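Local structure of ABC transporter, substrate binding protein (Agrobacterium tumefaciens, 3C9H) at residues Ser40-Pro45 with Gly236-Asp241; Glu44-Pro49 with Arg295-Pro300; Asp67-Glu72 with Val212-Ser217; Phe90-Ala95 with Tyr130-Glu135. The protein probably binds a solute in the periplasm and delivers it to an ABC transporter; a magnesium ion sits in its cleft. All blocks are in the same frame, centred on the assembly; numbering follows the deposited sequence.

Interaction 1: residues Ser40-Pro45 with Gly236-Asp241. With MG (magnesium ion), chain C; CIT (citric acid), chain D.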
# COMPACT_ATOMS: atom_id res chain seq x y z
N SER A 40 5.27 5.15 -9.05
CA SER A 40 4.26 4.97 -8.00
C SER A 40 3.53 3.65 -8.06
O SER A 40 3.31 3.06 -9.11
CB SER A 40 3.27 6.12 -8.06
OG SER A 40 2.18 5.96 -7.18
N SER A 41 3.17 3.15 -6.89
CA SER A 41 2.41 1.93 -6.82
C SER A 41 0.92 2.21 -6.70
O SER A 41 0.15 1.27 -6.68
CB SER A 41 2.87 1.04 -5.68
OG SER A 41 2.57 1.61 -4.40
N LEU A 42 0.54 3.48 -6.58
CA LEU A 42 -0.86 3.87 -6.46
C LEU A 42 -1.52 3.65 -7.82
O LEU A 42 -1.13 4.27 -8.82
CB LEU A 42 -1.02 5.31 -5.96
CG LEU A 42 -2.47 5.83 -5.79
CD1 LEU A 42 -3.31 5.01 -4.80
CD2 LEU A 42 -2.52 7.28 -5.39
N ASP A 43 -2.50 2.75 -7.86
CA ASP A 43 -3.16 2.40 -9.13
C ASP A 43 -3.62 3.68 -9.84
O ASP A 43 -4.30 4.54 -9.24
CB ASP A 43 -4.37 1.49 -8.91
CG ASP A 43 -3.99 0.10 -8.41
OD1 ASP A 43 -2.82 -0.15 -8.06
OD2 ASP A 43 -4.88 -0.77 -8.39
N GLU A 44 -3.24 3.79 -11.12
CA GLU A 44 -3.41 5.03 -11.87
C GLU A 44 -4.80 5.65 -11.83
O GLU A 44 -4.90 6.86 -11.66
CB GLU A 44 -2.90 4.88 -13.30
CG GLU A 44 -2.86 6.19 -14.09
CD GLU A 44 -4.13 6.50 -14.85
OE1 GLU A 44 -5.06 5.65 -14.83
OE2 GLU A 44 -4.19 7.58 -15.49
N PRO A 45 -5.88 4.86 -11.98
CA PRO A 45 -7.20 5.51 -11.93
C PRO A 45 -7.52 6.18 -10.61
O PRO A 45 -8.18 7.20 -10.61
CB PRO A 45 -8.17 4.39 -12.29
CG PRO A 45 -7.33 3.38 -13.01
CD PRO A 45 -6.01 3.42 -12.30
N GLY A 236 -7.53 -1.89 2.04
CA GLY A 236 -8.88 -1.46 2.39
C GLY A 236 -9.35 -0.30 1.54
O GLY A 236 -10.52 -0.19 1.23
N SER A 237 -8.43 0.59 1.17
CA SER A 237 -8.75 1.75 0.33
C SER A 237 -9.24 1.29 -1.04
O SER A 237 -10.25 1.75 -1.52
CB SER A 237 -7.50 2.62 0.20
OG SER A 237 -6.36 1.81 -0.06
N TYR A 238 -8.52 0.37 -1.65
CA TYR A 238 -8.89 -0.19 -2.94
C TYR A 238 -10.18 -0.98 -2.81
O TYR A 238 -11.03 -0.92 -3.71
CB TYR A 238 -7.79 -1.11 -3.44
CG TYR A 238 -6.48 -0.44 -3.87
CD1 TYR A 238 -6.23 0.92 -3.63
CD2 TYR A 238 -5.51 -1.17 -4.50
CE1 TYR A 238 -5.01 1.50 -4.01
CE2 TYR A 238 -4.32 -0.61 -4.89
CZ TYR A 238 -4.07 0.74 -4.65
OH TYR A 238 -2.87 1.29 -5.03
N ALA A 239 -10.34 -1.70 -1.70
CA ALA A 239 -11.53 -2.49 -1.49
C ALA A 239 -12.75 -1.56 -1.41
O ALA A 239 -13.76 -1.83 -2.03
CB ALA A 239 -11.40 -3.35 -0.24
N ALA A 240 -12.64 -0.47 -0.65
CA ALA A 240 -13.71 0.53 -0.56
C ALA A 240 -14.02 1.15 -1.93
O ALA A 240 -15.20 1.36 -2.26
CB ALA A 240 -13.40 1.60 0.49
N ASP A 241 -12.99 1.41 -2.73
CA ASP A 241 -13.18 1.91 -4.10
C ASP A 241 -13.95 0.94 -4.97
O ASP A 241 -14.91 1.33 -5.64
CB ASP A 241 -11.83 2.18 -4.79
CG ASP A 241 -12.01 2.81 -6.16
OD1 ASP A 241 -12.56 3.93 -6.22
OD2 ASP A 241 -11.63 2.17 -7.16
MG MG C . -0.74 -0.75 -7.21
C1 CIT D . -0.24 -0.76 -4.06
O1 CIT D . 0.24 0.23 -3.46
O2 CIT D . -1.25 -0.63 -4.78
C2 CIT D . 0.36 -2.13 -3.90
C3 CIT D . 0.35 -2.98 -5.18
O7 CIT D . 0.88 -2.20 -6.30
C4 CIT D . 1.22 -4.22 -5.02
C5 CIT D . 2.67 -3.91 -4.84
O3 CIT D . 3.36 -4.48 -3.94
O4 CIT D . 3.16 -3.11 -5.66
C6 CIT D . -1.07 -3.45 -5.55
O5 CIT D . -1.61 -3.15 -6.65
O6 CIT D . -1.73 -4.13 -4.76
O HOH W 1 0.07 -0.85 -9.34

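Interaction 2: residues Glu44-Pro49 with Arg295-Pro300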
# COMPACT_ATOMS: atom_id res chain seq x y z
N GLU A 44 -3.24 3.79 -11.12
CA GLU A 44 -3.41 5.03 -11.87
C GLU A 44 -4.80 5.65 -11.83
O GLU A 44 -4.90 6.86 -11.66
CB GLU A 44 -2.90 4.88 -13.30
CG GLU A 44 -2.86 6.19 -14.09
CD GLU A 44 -4.13 6.50 -14.85
OE1 GLU A 44 -5.06 5.65 -14.83
OE2 GLU A 44 -4.19 7.58 -15.49
N PRO A 45 -5.88 4.86 -11.98
CA PRO A 45 -7.20 5.51 -11.93
C PRO A 45 -7.52 6.18 -10.61
O PRO A 45 -8.18 7.20 -10.61
CB PRO A 45 -8.17 4.39 -12.29
CG PRO A 45 -7.33 3.38 -13.01
CD PRO A 45 -6.01 3.42 -12.30
N LEU A 46 -7.01 5.64 -9.50
CA LEU A 46 -7.17 6.31 -8.21
C LEU A 46 -6.23 7.51 -8.06
O LEU A 46 -6.51 8.47 -7.32
CB LEU A 46 -6.94 5.28 -7.10
CG LEU A 46 -7.81 5.21 -5.84
CD1 LEU A 46 -9.29 5.52 -6.07
CD2 LEU A 46 -7.59 3.83 -5.20
N ALA A 47 -5.10 7.48 -8.77
CA ALA A 47 -4.12 8.55 -8.73
C ALA A 47 -4.56 9.80 -9.52
O ALA A 47 -4.10 10.91 -9.26
CB ALA A 47 -2.76 8.05 -9.22
N THR A 48 -5.48 9.62 -10.47
CA THR A 48 -5.81 10.66 -11.43
C THR A 48 -6.29 11.96 -10.79
O THR A 48 -5.84 13.00 -11.20
CB THR A 48 -6.78 10.08 -12.53
OG1 THR A 48 -6.04 9.09 -13.26
CG2 THR A 48 -7.25 11.16 -13.51
N PRO A 49 -7.18 11.91 -9.78
CA PRO A 49 -7.59 13.14 -9.06
C PRO A 49 -6.43 13.90 -8.37
O PRO A 49 -6.45 15.14 -8.28
CB PRO A 49 -8.60 12.62 -8.04
CG PRO A 49 -9.18 11.39 -8.66
CD PRO A 49 -7.93 10.74 -9.29
N ARG A 295 -11.30 12.45 0.90
CA ARG A 295 -12.68 12.68 0.49
C ARG A 295 -13.03 12.07 -0.84
O ARG A 295 -14.22 11.80 -1.10
CB ARG A 295 -12.98 14.18 0.44
CG ARG A 295 -12.62 14.90 1.71
CD ARG A 295 -13.75 15.05 2.72
NE ARG A 295 -13.41 16.14 3.64
CZ ARG A 295 -12.53 16.06 4.64
NH1 ARG A 295 -11.88 14.92 4.92
NH2 ARG A 295 -12.30 17.14 5.40
N GLN A 296 -12.03 11.84 -1.68
CA GLN A 296 -12.27 11.30 -3.02
C GLN A 296 -11.80 9.88 -3.19
O GLN A 296 -12.51 9.09 -3.82
CB GLN A 296 -11.67 12.19 -4.10
CG GLN A 296 -12.44 13.49 -4.27
CD GLN A 296 -11.89 14.37 -5.39
OE1 GLN A 296 -11.62 13.91 -6.50
NE2 GLN A 296 -11.74 15.66 -5.10
N LEU A 297 -10.64 9.53 -2.64
CA LEU A 297 -10.01 8.25 -2.95
C LEU A 297 -10.17 7.20 -1.86
O LEU A 297 -9.60 6.11 -1.96
CB LEU A 297 -8.50 8.45 -3.25
CG LEU A 297 -8.05 9.65 -4.10
CD1 LEU A 297 -6.55 9.61 -4.35
CD2 LEU A 297 -8.83 9.71 -5.40
N GLN A 298 -10.90 7.52 -0.78
CA GLN A 298 -11.03 6.59 0.34
C GLN A 298 -9.67 6.18 0.90
O GLN A 298 -9.49 5.06 1.37
CB GLN A 298 -11.80 5.34 -0.09
CG GLN A 298 -13.23 5.59 -0.51
CD GLN A 298 -14.16 5.53 0.68
OE1 GLN A 298 -13.87 6.11 1.73
NE2 GLN A 298 -15.26 4.83 0.52
N ILE A 299 -8.69 7.10 0.84
CA ILE A 299 -7.37 6.87 1.39
C ILE A 299 -7.23 7.82 2.60
O ILE A 299 -7.20 9.05 2.43
CB ILE A 299 -6.31 7.16 0.36
CG1 ILE A 299 -6.44 6.17 -0.81
CG2 ILE A 299 -4.92 7.10 1.04
CD1 ILE A 299 -5.45 6.42 -1.94
N PRO A 300 -7.25 7.26 3.82
CA PRO A 300 -7.20 8.14 4.98
C PRO A 300 -5.91 8.99 5.10
O PRO A 300 -4.80 8.50 4.83
CB PRO A 300 -7.39 7.18 6.16
CG PRO A 300 -8.13 5.99 5.54
CD PRO A 300 -7.47 5.85 4.21

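Interaction 3: residues Asp67-Glu72 with Val212-Ser217. With CIT (citric acid), chain D.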
# COMPACT_ATOMS: atom_id res chain seq x y z
N ASP A 67 2.97 3.61 -13.10
CA ASP A 67 2.30 2.75 -12.15
C ASP A 67 2.99 1.40 -12.25
O ASP A 67 2.94 0.72 -13.28
CB ASP A 67 0.80 2.72 -12.49
CG ASP A 67 -0.01 1.69 -11.73
OD1 ASP A 67 0.52 0.89 -10.92
OD2 ASP A 67 -1.24 1.68 -11.95
N MET A 68 3.63 1.01 -11.17
CA MET A 68 4.42 -0.19 -11.12
C MET A 68 4.40 -0.84 -9.74
O MET A 68 4.03 -0.20 -8.74
CB MET A 68 5.87 0.12 -11.59
CG MET A 68 6.77 0.86 -10.63
SD MET A 68 8.39 1.44 -11.31
CE MET A 68 7.80 2.72 -12.36
N LEU A 69 4.80 -2.10 -9.69
CA LEU A 69 4.89 -2.83 -8.41
C LEU A 69 5.94 -2.21 -7.49
O LEU A 69 6.95 -1.68 -7.97
CB LEU A 69 5.19 -4.30 -8.64
CG LEU A 69 4.11 -5.17 -9.28
CD1 LEU A 69 4.70 -6.55 -9.64
CD2 LEU A 69 2.88 -5.33 -8.36
N THR A 70 5.71 -2.30 -6.19
CA THR A 70 6.59 -1.69 -5.18
C THR A 70 8.05 -2.17 -5.32
O THR A 70 9.00 -1.40 -5.23
CB THR A 70 6.04 -1.96 -3.76
OG1 THR A 70 5.79 -3.36 -3.58
CG2 THR A 70 4.74 -1.16 -3.48
N GLY A 71 8.22 -3.46 -5.57
CA GLY A 71 9.56 -4.07 -5.73
C GLY A 71 10.29 -3.55 -6.95
O GLY A 71 11.52 -3.49 -6.97
N GLU A 72 9.54 -3.16 -7.97
CA GLU A 72 10.08 -2.59 -9.18
C GLU A 72 10.48 -1.14 -9.01
O GLU A 72 11.48 -0.69 -9.60
CB GLU A 72 9.06 -2.75 -10.32
CG GLU A 72 9.53 -2.19 -11.66
CD GLU A 72 10.88 -2.72 -12.15
OE1 GLU A 72 11.34 -3.81 -11.73
OE2 GLU A 72 11.47 -2.03 -13.01
N VAL A 212 -2.36 -16.84 -5.18
CA VAL A 212 -1.61 -15.64 -4.77
C VAL A 212 -1.37 -14.71 -5.96
O VAL A 212 -1.07 -15.16 -7.09
CB VAL A 212 -0.31 -16.00 -4.04
CG1 VAL A 212 -0.60 -16.78 -2.75
CG2 VAL A 212 0.60 -16.77 -4.93
N TYR A 213 -1.52 -13.41 -5.73
CA TYR A 213 -1.42 -12.42 -6.78
C TYR A 213 -0.52 -11.27 -6.32
O TYR A 213 -0.35 -11.04 -5.11
CB TYR A 213 -2.82 -11.85 -7.13
CG TYR A 213 -3.73 -12.88 -7.75
CD1 TYR A 213 -3.83 -12.98 -9.15
CD2 TYR A 213 -4.42 -13.78 -6.98
CE1 TYR A 213 -4.64 -13.93 -9.74
CE2 TYR A 213 -5.22 -14.77 -7.57
CZ TYR A 213 -5.32 -14.84 -8.94
OH TYR A 213 -6.11 -15.78 -9.56
N SER A 214 -0.02 -10.52 -7.28
CA SER A 214 0.84 -9.39 -7.02
C SER A 214 0.06 -8.11 -6.70
O SER A 214 0.65 -7.16 -6.21
CB SER A 214 1.78 -9.17 -8.21
OG SER A 214 1.07 -8.70 -9.37
N THR A 215 -1.25 -8.07 -6.98
CA THR A 215 -2.02 -6.84 -6.78
C THR A 215 -3.35 -7.08 -6.06
O THR A 215 -3.98 -8.12 -6.20
CB THR A 215 -2.24 -6.16 -8.13
OG1 THR A 215 -3.14 -6.94 -8.93
CG2 THR A 215 -0.85 -5.94 -8.89
N SER A 216 -3.79 -6.08 -5.28
CA SER A 216 -5.11 -6.12 -4.67
C SER A 216 -6.16 -6.11 -5.75
O SER A 216 -7.16 -6.82 -5.63
CB SER A 216 -5.34 -4.94 -3.72
OG SER A 216 -4.81 -5.19 -2.44
N SER A 217 -5.93 -5.32 -6.81
CA SER A 217 -6.94 -5.20 -7.87
C SER A 217 -7.27 -6.55 -8.52
O SER A 217 -8.44 -6.82 -8.81
CB SER A 217 -6.51 -4.20 -8.93
OG SER A 217 -5.27 -4.60 -9.47
C1 CIT D . -0.24 -0.76 -4.06
O1 CIT D . 0.24 0.23 -3.46
O2 CIT D . -1.25 -0.63 -4.78
C2 CIT D . 0.36 -2.13 -3.90
C3 CIT D . 0.35 -2.98 -5.18
O7 CIT D . 0.88 -2.20 -6.30
C4 CIT D . 1.22 -4.22 -5.02
C5 CIT D . 2.67 -3.91 -4.84
O3 CIT D . 3.36 -4.48 -3.94
O4 CIT D . 3.16 -3.11 -5.66
C6 CIT D . -1.07 -3.45 -5.55
O5 CIT D . -1.61 -3.15 -6.65
O6 CIT D . -1.73 -4.13 -4.76

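Interaction 4: residues Phe90-Ala95 with Tyr130-Glu135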
# COMPACT_ATOMS: atom_id res chain seq x y z
N PHE A 90 9.98 11.63 -8.17
CA PHE A 90 9.17 11.26 -7.00
C PHE A 90 8.89 9.76 -7.02
O PHE A 90 8.49 9.20 -8.06
CB PHE A 90 7.85 12.05 -6.98
CG PHE A 90 7.08 11.92 -5.69
CD1 PHE A 90 7.60 12.35 -4.48
CD2 PHE A 90 5.82 11.38 -5.68
CE1 PHE A 90 6.87 12.20 -3.30
CE2 PHE A 90 5.08 11.25 -4.51
CZ PHE A 90 5.62 11.66 -3.31
N ALA A 91 9.15 9.10 -5.88
CA ALA A 91 8.88 7.70 -5.70
C ALA A 91 7.83 7.59 -4.62
O ALA A 91 8.00 8.14 -3.52
CB ALA A 91 10.15 6.94 -5.28
N PHE A 92 6.77 6.88 -4.90
CA PHE A 92 5.62 6.78 -3.99
C PHE A 92 5.20 5.32 -3.88
O PHE A 92 4.70 4.72 -4.87
CB PHE A 92 4.50 7.66 -4.53
CG PHE A 92 3.30 7.81 -3.59
CD1 PHE A 92 3.47 8.26 -2.31
CD2 PHE A 92 2.01 7.57 -4.06
CE1 PHE A 92 2.39 8.41 -1.46
CE2 PHE A 92 0.93 7.74 -3.21
CZ PHE A 92 1.14 8.16 -1.90
N SER A 93 5.38 4.72 -2.69
CA SER A 93 5.28 3.28 -2.52
C SER A 93 4.70 2.88 -1.18
O SER A 93 5.02 3.48 -0.14
CB SER A 93 6.66 2.67 -2.65
OG SER A 93 6.63 1.27 -2.45
N SER A 94 3.88 1.84 -1.23
CA SER A 94 3.30 1.22 -0.07
C SER A 94 4.27 0.21 0.56
O SER A 94 4.00 -0.29 1.66
CB SER A 94 1.99 0.54 -0.43
OG SER A 94 2.15 -0.30 -1.54
N ALA A 95 5.39 -0.08 -0.11
CA ALA A 95 6.41 -0.94 0.47
C ALA A 95 7.35 -0.10 1.38
O ALA A 95 8.44 0.32 0.99
CB ALA A 95 7.16 -1.75 -0.58
N TYR A 130 8.57 10.44 3.79
CA TYR A 130 7.36 10.85 4.47
C TYR A 130 6.23 9.86 4.25
O TYR A 130 5.89 9.53 3.10
CB TYR A 130 6.90 12.20 3.93
CG TYR A 130 7.86 13.36 4.15
CD1 TYR A 130 7.75 14.15 5.27
CD2 TYR A 130 8.85 13.69 3.21
CE1 TYR A 130 8.60 15.24 5.49
CE2 TYR A 130 9.72 14.77 3.43
CZ TYR A 130 9.58 15.54 4.57
OH TYR A 130 10.38 16.61 4.80
N ALA A 131 5.61 9.43 5.33
CA ALA A 131 4.41 8.61 5.29
C ALA A 131 3.25 9.53 5.01
O ALA A 131 3.05 10.53 5.73
CB ALA A 131 4.18 7.92 6.65
N LEU A 132 2.45 9.22 4.01
CA LEU A 132 1.41 10.16 3.53
C LEU A 132 -0.05 9.73 3.64
O LEU A 132 -0.95 10.55 3.42
CB LEU A 132 1.71 10.56 2.07
CG LEU A 132 3.09 11.19 1.86
CD1 LEU A 132 3.43 11.26 0.34
CD2 LEU A 132 3.14 12.58 2.50
N THR A 133 -0.27 8.44 3.94
CA THR A 133 -1.60 7.85 4.01
C THR A 133 -1.64 6.93 5.23
O THR A 133 -0.61 6.65 5.84
CB THR A 133 -1.89 6.98 2.77
OG1 THR A 133 -1.06 5.80 2.79
CG2 THR A 133 -1.66 7.78 1.46
N PHE A 134 -2.83 6.42 5.53
CA PHE A 134 -3.03 5.50 6.67
C PHE A 134 -4.07 4.46 6.20
O PHE A 134 -5.26 4.71 6.24
CB PHE A 134 -3.52 6.37 7.86
CG PHE A 134 -3.43 5.71 9.21
CD1 PHE A 134 -2.21 5.63 9.88
CD2 PHE A 134 -4.57 5.24 9.84
CE1 PHE A 134 -2.13 5.04 11.16
CE2 PHE A 134 -4.51 4.65 11.11
CZ PHE A 134 -3.29 4.55 11.76
N GLU A 135 -3.59 3.32 5.69
CA GLU A 135 -4.43 2.32 4.96
C GLU A 135 -4.36 0.91 5.55
O GLU A 135 -3.29 0.36 5.69
CB GLU A 135 -3.99 2.27 3.48
CG GLU A 135 -4.33 3.55 2.71
CD GLU A 135 -3.67 3.58 1.34
OE1 GLU A 135 -4.14 2.83 0.45
OE2 GLU A 135 -2.66 4.30 1.18

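Interaction 1: residues Ser40-Pro45 with Gly236-Asp241
Asp43, in the N-cap position of helix 44-57, and Tyr238, in the first turns of helix 236-245, bring their CA atoms to 8.8 Å, the nearest CA pair of the two segments. The two segments face each other across the ligand cleft of a two-lobed periplasmic binding protein, and a single phenol bridges the gap. Tyr238 turns its CG away from its own carbonyl carbon (chi1 -70°), which sends the ring out from the helix to the 40-45 loop. There Tyr238 OH accepts a nearly straight bond from Asp43 N (3.2 Å, 164°). The same Tyr238 OH donates to citrate O2, 2.5 Å away. Loop and ligand thus fix the hydroxyl from two directions. Leu42 CD1 packs at the ring edge, 4.0 Å from Tyr238 CE1, while the Asp43 carboxylate approaches obliquely, its plane 48° from that of the ring. That carboxylate has its own task. Asp43 OD1 binds magnesium at 2.3 Å, and Ser41 adds its backbone O at the same distance; citrate O2 and O7 and a water also coordinate the ion. Citrate probably came from the crystallisation liquor, yet it illustrates how the cleft can grip an anion and a metal together. Around the base of the loop, Ser40 OG accepts from Leu42 N in an ST turn, and on the cleft side Ser41 OG donates to citrate O1 over 2.9 Å.

Interaction 2: residues Glu44-Pro49 with Arg295-Pro300
Leu46 and Leu297 set the spacing where the first turns of helix 44-57 meet the chain leaving helix 287-296: their CA atoms are 6.3 Å apart, against 7.9 Å for Pro49 and Gln296. At this spacing a side chain of one segment rests directly on the backbone of the other. Leu297 has the largest share, with Leu46 close behind. The forked end of Leu297 straddles the carbonyl oxygen of Leu46, with CD1 3.2 Å and CD2 3.3 Å from Leu46 O. Leu297 CD2 also touches the proline ring, 3.7 Å from Pro49 CG. Leu46 runs antiparallel alongside Leu297, and its CD1 lies 4.1 Å from Leu297 CB. The Leu46 side chain also touches Tyr238 and Asp241 of helix 236-245. At the exposed margin Gln296, extended beyond CG, lays OE1 against Pro49 CB at 3.6 Å, a contact with carbon alone.

The helix bends at Pro49, whose nitrogen makes no bond to the preceding turn. Just before it, Thr48 OG1 donates to Glu44 O, one turn back, over 3.0 Å, from 39° above the carbonyl plane. Beyond the apolar patch, Gln298 takes a positive phi as the chain leaves the helix, and Ile299 turns in to touch Leu42 and Thr133. The arrangement is consistent with the two-part first lobe of a type II periplasmic binding protein, in which segments from the start and the later part of the chain pack together beside the cleft.

Interaction 3: residues Asp67-Glu72 with Val212-Ser217
Leu69, reached as the chain passes Asp67 and Met68 beyond strand 62-67, makes the direct contacts with the facing loop. With CG turned from its carbonyl carbon (chi1 -69°), it extends its isobutyl group across the cleft, where CD2 lies 3.6 Å from Ser214 O and 3.8 Å from Thr215 CG2. The other branch, CD1, comes to 4.2 Å from Ser214 CB. The same CD2 covers one flank of the bound citrate, 3.5 Å from its O4. Next in line, Thr70 opens helix 70-82 and takes one citrate carboxylate with two bonds: Thr70 N donates to O4 (2.7 Å, 155°) and Thr70 OG1 to O3 (2.7 Å). As in other two-lobed periplasmic binding proteins whose ligand sits between helix N-termini, the far side answers with Ser216 N, at the start of helix 216-224, donating to O6 of another citrate carboxylate (2.9 Å, 165°). Both helix starts would be expected to favour negative charge on the ligand. Thr215 precedes the second helix as its N-cap, OG1 bonded to Ala218 N, while its methyl faces Leu69. Gly71 and Glu72 continue the first helix away from the cleft, with a weak bond from Glu72 N back to Leu69 O.

Interaction 4: residues Phe90-Ala95 with Tyr130-Glu135
Phe92 and Leu132 bury the most surface here, in nearly equal shares, and their meeting shows how a strand and a loop can be joined by side chains while their backbones stay well apart: even the nearest CA atoms, those of this pair, are 9.3 Å from each other. Phe92 sets CG anti to the backbone N (chi1 -172°), projecting the ring from strand 90-93. Leu132 reaches it with CD1, which sits obliquely to the ring, 3.5 Å from Phe92 CE1 and 4.0 Å from Phe92 CD1. The same methyl also meets the edge of the Phe90 ring, 4.3 Å from Phe90 CZ, so it bridges two aromatic residues two positions apart, on the same face of the strand. Thr133 adds a looser touch, its CG2 at the edge of Phe92, 4.4 Å from CZ. Its hydroxyl serves the polar side: Thr133 OG1 donates over 2.7 Å to Glu135 OE2, which accepts on its anti lone pair, away from the other carboxylate oxygen. That buried carboxylate is further held by a salt bridge to Arg263 and a hydrogen bond between OE1 and Ser237 OG. Helix 274-285 completes the apolar core, with Phe284 edge-to-face to Phe92, Tyr280 against Phe90 and Met285 against Leu132. Strand 258-268 pairs antiparallel with both strand 90-93 and strand 129-131, tying together the backbones whose side chains meet here.

In the fold
Along the chain the contacts are nested: interaction 4 lies inside the loop closed by interaction 3, which lies inside those closed by interactions 1 and 2. Interactions 1 and 2 overlap at Glu44 and Pro45, at the start of helix 44-57, and their centres are 7 Å apart, whereas those of interactions 2 and 3 are about 17 Å apart. Interactions 1 and 3 span the cleft and meet the same citrate, their centres 11 Å apart. Interactions 2 and 4 belong to the first lobe, close to the site, and touch where Ile299 packs on Thr133; Thr70 of interaction 3 packs on Ser93-Ala95 of interaction 4. Lobe packing thus adjoins the loops that reach across to the ligand, consistent with a two-lobed binding protein that closes on its ligand.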